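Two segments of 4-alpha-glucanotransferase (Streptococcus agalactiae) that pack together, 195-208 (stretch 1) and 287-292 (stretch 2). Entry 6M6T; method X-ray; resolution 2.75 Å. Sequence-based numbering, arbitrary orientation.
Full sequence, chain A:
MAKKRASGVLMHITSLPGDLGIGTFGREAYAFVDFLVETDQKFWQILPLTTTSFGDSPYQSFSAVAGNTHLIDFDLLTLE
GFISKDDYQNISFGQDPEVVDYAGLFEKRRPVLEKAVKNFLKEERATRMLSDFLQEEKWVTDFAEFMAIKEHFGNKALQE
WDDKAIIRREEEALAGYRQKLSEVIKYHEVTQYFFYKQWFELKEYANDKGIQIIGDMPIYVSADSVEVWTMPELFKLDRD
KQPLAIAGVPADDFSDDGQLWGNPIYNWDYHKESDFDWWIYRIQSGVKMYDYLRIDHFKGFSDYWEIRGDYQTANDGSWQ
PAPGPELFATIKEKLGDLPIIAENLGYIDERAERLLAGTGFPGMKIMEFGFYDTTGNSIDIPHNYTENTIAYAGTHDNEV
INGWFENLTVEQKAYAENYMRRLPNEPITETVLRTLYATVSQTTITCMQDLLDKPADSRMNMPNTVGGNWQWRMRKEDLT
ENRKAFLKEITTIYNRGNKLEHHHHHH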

# COMPACT_ATOMS: atom_id res chain seq x y z
N PHE A 195 -6.13 14.51 6.54
CA PHE A 195 -5.89 13.42 5.61
C PHE A 195 -7.11 13.19 4.74
O PHE A 195 -7.03 13.24 3.51
N TYR A 196 -8.24 12.88 5.36
CA TYR A 196 -9.38 12.45 4.57
C TYR A 196 -9.91 13.57 3.69
O TYR A 196 -10.25 13.33 2.53
N LYS A 197 -9.98 14.81 4.21
CA LYS A 197 -10.40 15.96 3.40
C LYS A 197 -9.55 16.09 2.13
O LYS A 197 -10.08 16.12 1.01
N GLN A 198 -8.22 16.11 2.30
CA GLN A 198 -7.31 16.25 1.16
C GLN A 198 -7.38 15.05 0.23
O GLN A 198 -7.46 15.20 -1.00
N TRP A 199 -7.36 13.84 0.80
CA TRP A 199 -7.37 12.63 -0.02
C TRP A 199 -8.64 12.55 -0.86
O TRP A 199 -8.59 12.18 -2.03
N PHE A 200 -9.80 12.84 -0.28
CA PHE A 200 -11.01 12.71 -1.06
C PHE A 200 -11.13 13.84 -2.08
O PHE A 200 -11.70 13.63 -3.16
N GLU A 201 -10.54 15.01 -1.80
CA GLU A 201 -10.39 16.01 -2.85
C GLU A 201 -9.61 15.44 -4.04
O GLU A 201 -10.03 15.59 -5.20
N LEU A 202 -8.47 14.81 -3.77
CA LEU A 202 -7.67 14.23 -4.85
C LEU A 202 -8.43 13.13 -5.59
O LEU A 202 -8.43 13.07 -6.83
N LYS A 203 -9.08 12.23 -4.85
CA LYS A 203 -9.84 11.17 -5.50
C LYS A 203 -10.98 11.74 -6.34
O LYS A 203 -11.31 11.18 -7.39
N GLU A 204 -11.57 12.86 -5.92
CA GLU A 204 -12.64 13.45 -6.71
C GLU A 204 -12.10 14.09 -8.00
O GLU A 204 -12.68 13.91 -9.08
N TYR A 205 -11.00 14.83 -7.91
CA TYR A 205 -10.34 15.32 -9.12
C TYR A 205 -10.07 14.17 -10.09
O TYR A 205 -10.49 14.18 -11.26
N ALA A 206 -9.40 13.13 -9.59
CA ALA A 206 -9.06 11.98 -10.42
C ALA A 206 -10.30 11.39 -11.07
O ALA A 206 -10.34 11.21 -12.29
N ASN A 207 -11.32 11.08 -10.27
CA ASN A 207 -12.52 10.43 -10.80
C ASN A 207 -13.17 11.28 -11.89
O ASN A 207 -13.55 10.77 -12.95
N ASP A 208 -13.29 12.58 -11.66
CA ASP A 208 -13.97 13.41 -12.64
C ASP A 208 -13.14 13.66 -13.89
O ASP A 208 -13.68 14.17 -14.88
N VAL A 287 -13.53 -0.11 -0.53
CA VAL A 287 -14.28 0.29 -1.72
C VAL A 287 -14.83 1.71 -1.62
O VAL A 287 -15.23 2.28 -2.63
N LYS A 288 -14.88 2.30 -0.43
CA LYS A 288 -15.11 3.75 -0.42
C LYS A 288 -13.82 4.54 -0.55
O LYS A 288 -13.80 5.61 -1.16
N MET A 289 -12.71 4.03 0.01
CA MET A 289 -11.46 4.76 -0.10
C MET A 289 -10.95 4.80 -1.53
O MET A 289 -10.21 5.71 -1.90
N TYR A 290 -11.35 3.83 -2.35
CA TYR A 290 -10.75 3.66 -3.66
C TYR A 290 -11.83 3.42 -4.69
O TYR A 290 -13.03 3.46 -4.40
N ASP A 291 -11.38 3.22 -5.93
CA ASP A 291 -12.25 2.78 -7.02
C ASP A 291 -12.06 1.29 -7.31
O ASP A 291 -13.01 0.61 -7.71
N TYR A 292 -10.85 0.77 -7.10
CA TYR A 292 -10.56 -0.64 -7.26
C TYR A 292 -9.66 -1.04 -6.10
O TYR A 292 -8.60 -0.44 -5.91

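Stretch 2 closes a helix and turns into loop against one side of the stretch 1 helix, with Tyr196, Trp199, Phe200, Lys203 and Asn207, which the helical repeat of three to four residues gathers on one side, supplying the contacts. Val287 directs its CA-to-CB bond away and adds almost nothing.

The CA-to-CB bond of Lys288 points sideways, and chi1, chi2 and chi3 are all t. This extended chain suits an exposed margin: its aliphatic part lies beside Phe200, CE being 4.2 Å from Phe200 CZ, while the ammonium remains at the surface, too far from the ring for more than a weak cation-pi attraction. Its carbonyl lies near the plane of the Phe200 ring, at the edge, with Lys288 O 3.5 Å from Phe200 CE1, and accepts a weak hydrogen bond from Lys203 NZ at 3.4 Å.

Met289 is the centre of the packing. Its CA-to-CB bond points away, yet with chi2 and chi3 both m the flexible, unbranched chain brings its end back among three aromatic rings. SD lies 3.7 Å from Tyr196 CE2 and 4.0 Å from Phe200 CZ, approaching both rings obliquely. The methyl sits over one face of Trp199 (t), CE being 3.6 Å from CD1, a CH-pi contact. The same indole gives a weak hydrogen bond from NE1 to Met289 O at 3.3 Å, so one tryptophan serves both the side chain and a carbonyl near the helix end.

Tyr290 (m), the first residue to leave helical geometry, also points away at CB, but its ring returns to place CD1 4.1 Å from Trp199 CZ2.

Asp291 (m) supplies charge at the far end. Lys203 (chi1 t) reaches across with its long chain, its CD 3.4 Å from Met289 O, and forms a long salt bridge, NZ to Asp291 OD1, at 3.8 Å. The carboxylate also adjoins the Asn207 amide. Tyr292 lies beyond reach.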

# COMPACT_ATOMS: atom_id res chain seq x y z
CB PHE A 195 -5.54 12.14 6.35
CG PHE A 195 -4.94 11.10 5.47
CD1 PHE A 195 -5.76 10.22 4.76
CD2 PHE A 195 -3.56 11.01 5.32
CE1 PHE A 195 -5.20 9.26 3.93
CE2 PHE A 195 -2.99 10.05 4.50
CZ PHE A 195 -3.80 9.17 3.80
CB TYR A 196 -10.46 11.87 5.47
CG TYR A 196 -10.21 10.41 5.73
CD1 TYR A 196 -9.08 10.00 6.43
CD2 TYR A 196 -11.08 9.43 5.24
CE1 TYR A 196 -8.82 8.66 6.67
CE2 TYR A 196 -10.83 8.08 5.46
CZ TYR A 196 -9.69 7.71 6.18
OH TYR A 196 -9.42 6.39 6.41
CB LYS A 197 -10.34 17.22 4.26
CG LYS A 197 -11.03 18.47 3.71
CD LYS A 197 -10.11 19.68 3.81
CE LYS A 197 -10.87 20.97 4.12
NZ LYS A 197 -12.04 21.12 3.21
CB GLN A 198 -5.88 16.48 1.66
CG GLN A 198 -5.84 17.63 2.65
CD GLN A 198 -4.52 18.39 2.69
OE1 GLN A 198 -3.47 17.85 2.37
NE2 GLN A 198 -4.59 19.65 3.09
CB TRP A 199 -7.24 11.37 0.83
CG TRP A 199 -7.74 10.23 0.02
CD1 TRP A 199 -8.98 9.65 0.06
CD2 TRP A 199 -7.03 9.59 -1.04
NE1 TRP A 199 -9.07 8.67 -0.90
CE2 TRP A 199 -7.88 8.62 -1.59
CE3 TRP A 199 -5.75 9.75 -1.57
CZ2 TRP A 199 -7.50 7.81 -2.64
CZ3 TRP A 199 -5.37 8.93 -2.60
CH2 TRP A 199 -6.24 7.98 -3.13
CB PHE A 200 -12.23 12.62 -0.14
CG PHE A 200 -12.49 11.19 0.33
CD1 PHE A 200 -12.67 10.16 -0.59
CD2 PHE A 200 -12.51 10.88 1.69
CE1 PHE A 200 -12.89 8.86 -0.18
CE2 PHE A 200 -12.73 9.59 2.11
CZ PHE A 200 -12.93 8.57 1.17
CB GLU A 201 -9.69 17.25 -2.30
CG GLU A 201 -10.64 18.32 -1.79
CD GLU A 201 -9.92 19.34 -0.92
OE1 GLU A 201 -10.60 20.01 -0.10
OE2 GLU A 201 -8.67 19.45 -1.05
CB LEU A 202 -6.35 13.70 -4.30
CG LEU A 202 -5.50 13.14 -5.45
CD1 LEU A 202 -5.14 14.26 -6.40
CD2 LEU A 202 -4.26 12.42 -4.96
CB LYS A 203 -10.36 10.17 -4.45
CG LYS A 203 -11.44 9.21 -4.96
CD LYS A 203 -11.30 7.82 -4.37
CE LYS A 203 -12.38 6.89 -4.92
NZ LYS A 203 -13.68 7.07 -4.22
CB GLU A 204 -13.41 14.48 -5.86
CG GLU A 204 -14.81 14.83 -6.39
CD GLU A 204 -14.82 16.05 -7.31
OE1 GLU A 204 -13.72 16.49 -7.73
OE2 GLU A 204 -15.93 16.57 -7.63
CB TYR A 205 -9.04 16.03 -8.74
CG TYR A 205 -8.37 16.78 -9.86
CD1 TYR A 205 -8.91 17.97 -10.35
CD2 TYR A 205 -7.19 16.31 -10.43
CE1 TYR A 205 -8.29 18.66 -11.38
CE2 TYR A 205 -6.56 16.99 -11.45
CZ TYR A 205 -7.11 18.16 -11.93
OH TYR A 205 -6.48 18.84 -12.96
CB ALA A 206 -8.33 10.94 -9.57
CB ASN A 207 -13.52 10.14 -9.67
CG ASN A 207 -13.11 8.93 -8.81
OD1 ASN A 207 -12.20 8.17 -9.16
ND2 ASN A 207 -13.79 8.75 -7.67
CB ASP A 208 -14.39 14.74 -12.01
CG ASP A 208 -15.52 14.55 -11.00
OD1 ASP A 208 -15.22 14.18 -9.84
OD2 ASP A 208 -16.70 14.73 -11.39
CB VAL A 287 -15.40 -0.72 -2.00
CG1 VAL A 287 -14.86 -2.15 -1.93
CG2 VAL A 287 -16.54 -0.52 -1.01
CB LYS A 288 -15.88 4.20 0.83
CG LYS A 288 -16.34 5.67 0.71
CD LYS A 288 -16.89 6.29 2.00
CE LYS A 288 -16.96 7.84 1.90
NZ LYS A 288 -18.32 8.41 2.13
CB MET A 289 -10.40 4.13 0.81
CG MET A 289 -10.32 4.75 2.22
SD MET A 289 -9.72 6.47 2.30
CE MET A 289 -8.14 6.38 1.41
CB TYR A 290 -9.74 2.51 -3.62
CG TYR A 290 -8.76 2.66 -2.47
CD1 TYR A 290 -7.93 3.78 -2.38
CD2 TYR A 290 -8.69 1.71 -1.47
CE1 TYR A 290 -7.03 3.92 -1.33
CE2 TYR A 290 -7.80 1.86 -0.41
CZ TYR A 290 -6.98 2.96 -0.35
OH TYR A 290 -6.09 3.09 0.69
CB ASP A 291 -11.97 3.60 -8.28
CG ASP A 291 -11.99 5.12 -8.05
OD1 ASP A 291 -13.07 5.68 -7.74
OD2 ASP A 291 -10.92 5.77 -8.19
CB TYR A 292 -9.86 -0.92 -8.60
CG TYR A 292 -10.81 -1.22 -9.73
CD1 TYR A 292 -11.49 -0.20 -10.38
CD2 TYR A 292 -11.05 -2.52 -10.14
CE1 TYR A 292 -12.37 -0.47 -11.40
CE2 TYR A 292 -11.93 -2.81 -11.17
CZ TYR A 292 -12.59 -1.78 -11.79
OH TYR A 292 -13.47 -2.06 -12.81